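Local coordinates for protein pyruvate carboxylase n-terminal domain (Aquifex aeolicus, PDB 1ULZ) that is the biotin carboxylase subunit of pyruvate carboxylase, an ATP-grasp family protein whose N-terminal domain has a Rossmann-like fold, at residues A[63-68]-A[88-93]. The protein carries 1 engineered substitution. Residues are numbered along the deposited sequence; the frame is centred on the assembly and turned at random.
Sequences QRIINL and AEFAKM
The ring of F90 meets I65 and I66 obliquely, through two neighbouring atoms at its far end. Its CE1 lies 3.7 Å from CG1 of I66, and its CZ lies 4.0 Å from CG2 of I65. The I66 and F90 side chains slide past each other in opposite directions; those of I65 and F90 cross at about a right angle. L84, from the loop before helix 88-96, also touches both F90 and I65.

I66 reaches further across than I65. Its chain is extended at chi2 (178°), and this carries CD1 to the base of M93. CD1 of I66 is 3.3 Å from CB of M93, closer than usual for two carbons. CE1 of F90 lies 4.1 Å from the same CD1, so this methyl sits against both side chains. The M93 chain bends at chi3 (69°). Its CE comes to 4.0 Å from CD1 of I66 and to 3.5 Å from OE1 of Q63. The Q63 and M93 side chains cross at about a right angle. NE2 of Q63 points back toward OD1 of N67 in its own helix, but the modelled separation is too short to be trusted as a bond.

Helices 62-71 and 88-96 belong to the Rossmann-like N-terminal domain, with its parallel sheet. The two short segments run nearly parallel, 27° apart, with axes 10.7 Å apart at closest approach. Strand 76-78 lies between the helices in sequence. I65 also packs on I31 of strand 28-32, which ties the interface to the sheet. The contact is essentially apolar: I66, F90 and M93 carry most of it, I65 adds to its buried side, and exposed Q63 lies at its margin. Cohesion between the two segments therefore rests on side-chain shape and dispersion rather than on polar bonds.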
# COMPACT_ATOMS: atom_id res chain seq x y z
N GLN A 63 35.92 9.70 -5.53
CA GLN A 63 36.50 9.48 -6.85
C GLN A 63 36.25 8.10 -7.44
O GLN A 63 35.99 7.98 -8.64
CB GLN A 63 38.01 9.75 -6.80
CG GLN A 63 38.64 9.78 -8.17
CD GLN A 63 38.00 10.82 -9.06
OE1 GLN A 63 37.85 11.98 -8.67
NE2 GLN A 63 37.61 10.42 -10.28
N ARG A 64 36.32 7.06 -6.63
CA ARG A 64 36.09 5.71 -7.14
C ARG A 64 34.67 5.58 -7.69
O ARG A 64 34.45 4.98 -8.75
CB ARG A 64 36.29 4.67 -6.04
CG ARG A 64 36.17 3.25 -6.55
CD ARG A 64 36.33 2.21 -5.45
NE ARG A 64 37.68 2.17 -4.92
CZ ARG A 64 37.98 2.39 -3.64
NH1 ARG A 64 39.24 2.33 -3.23
NH2 ARG A 64 37.01 2.66 -2.78
N ILE A 65 33.71 6.16 -6.98
CA ILE A 65 32.32 6.11 -7.38
C ILE A 65 32.09 6.89 -8.67
O ILE A 65 31.38 6.43 -9.57
CB ILE A 65 31.40 6.62 -6.25
CG1 ILE A 65 31.39 5.59 -5.11
CG2 ILE A 65 29.99 6.88 -6.77
CD1 ILE A 65 30.76 6.08 -3.83
N ILE A 66 32.69 8.07 -8.77
CA ILE A 66 32.56 8.88 -9.98
C ILE A 66 33.18 8.11 -11.15
O ILE A 66 32.59 8.01 -12.23
CB ILE A 66 33.25 10.26 -9.82
CG1 ILE A 66 32.35 11.18 -9.00
CG2 ILE A 66 33.57 10.86 -11.17
CD1 ILE A 66 32.93 12.55 -8.72
N ASN A 67 34.37 7.54 -10.93
CA ASN A 67 35.03 6.78 -11.98
C ASN A 67 34.21 5.60 -12.47
O ASN A 67 34.13 5.36 -13.67
CB ASN A 67 36.40 6.29 -11.50
CG ASN A 67 37.41 7.42 -11.39
OD1 ASN A 67 37.16 8.53 -11.84
ND2 ASN A 67 38.56 7.12 -10.81
N LEU A 68 33.60 4.86 -11.54
CA LEU A 68 32.79 3.72 -11.93
C LEU A 68 31.62 4.18 -12.80
O LEU A 68 31.36 3.61 -13.85
CB LEU A 68 32.26 2.98 -10.69
CG LEU A 68 31.28 1.82 -10.93
CD1 LEU A 68 31.94 0.73 -11.75
CD2 LEU A 68 30.81 1.26 -9.60
N ALA A 88 28.76 18.46 -0.30
CA ALA A 88 28.84 19.46 -1.36
C ALA A 88 29.99 19.20 -2.32
O ALA A 88 29.87 19.44 -3.51
CB ALA A 88 28.96 20.86 -0.75
N GLU A 89 31.09 18.69 -1.79
CA GLU A 89 32.26 18.39 -2.62
C GLU A 89 31.96 17.32 -3.66
O GLU A 89 32.29 17.47 -4.84
CB GLU A 89 33.43 17.94 -1.73
CG GLU A 89 34.76 17.83 -2.45
CD GLU A 89 35.89 17.37 -1.53
OE1 GLU A 89 37.03 17.25 -2.03
OE2 GLU A 89 35.65 17.13 -0.32
N PHE A 90 31.34 16.23 -3.23
CA PHE A 90 31.00 15.14 -4.13
C PHE A 90 30.06 15.65 -5.22
O PHE A 90 30.25 15.35 -6.40
CB PHE A 90 30.32 13.99 -3.36
CG PHE A 90 29.92 12.83 -4.22
CD1 PHE A 90 30.86 12.17 -5.00
CD2 PHE A 90 28.61 12.38 -4.24
CE1 PHE A 90 30.49 11.10 -5.80
CE2 PHE A 90 28.23 11.31 -5.03
CZ PHE A 90 29.17 10.67 -5.81
N ALA A 91 29.06 16.42 -4.82
CA ALA A 91 28.10 16.98 -5.77
C ALA A 91 28.84 17.83 -6.81
O ALA A 91 28.53 17.77 -8.00
CB ALA A 91 27.07 17.82 -5.03
N LYS A 92 29.82 18.60 -6.35
CA LYS A 92 30.61 19.45 -7.25
C LYS A 92 31.40 18.57 -8.22
O LYS A 92 31.39 18.80 -9.44
CB LYS A 92 31.56 20.33 -6.42
CG LYS A 92 32.40 21.32 -7.21
CD LYS A 92 33.21 22.19 -6.25
CE LYS A 92 34.14 23.17 -6.98
NZ LYS A 92 35.21 22.46 -7.76
N MET A 93 32.07 17.56 -7.69
CA MET A 93 32.85 16.65 -8.52
C MET A 93 31.98 15.99 -9.59
O MET A 93 32.41 15.84 -10.74
CB MET A 93 33.53 15.60 -7.63
CG MET A 93 34.66 16.16 -6.78
SD MET A 93 35.14 15.06 -5.42
CE MET A 93 35.90 13.69 -6.34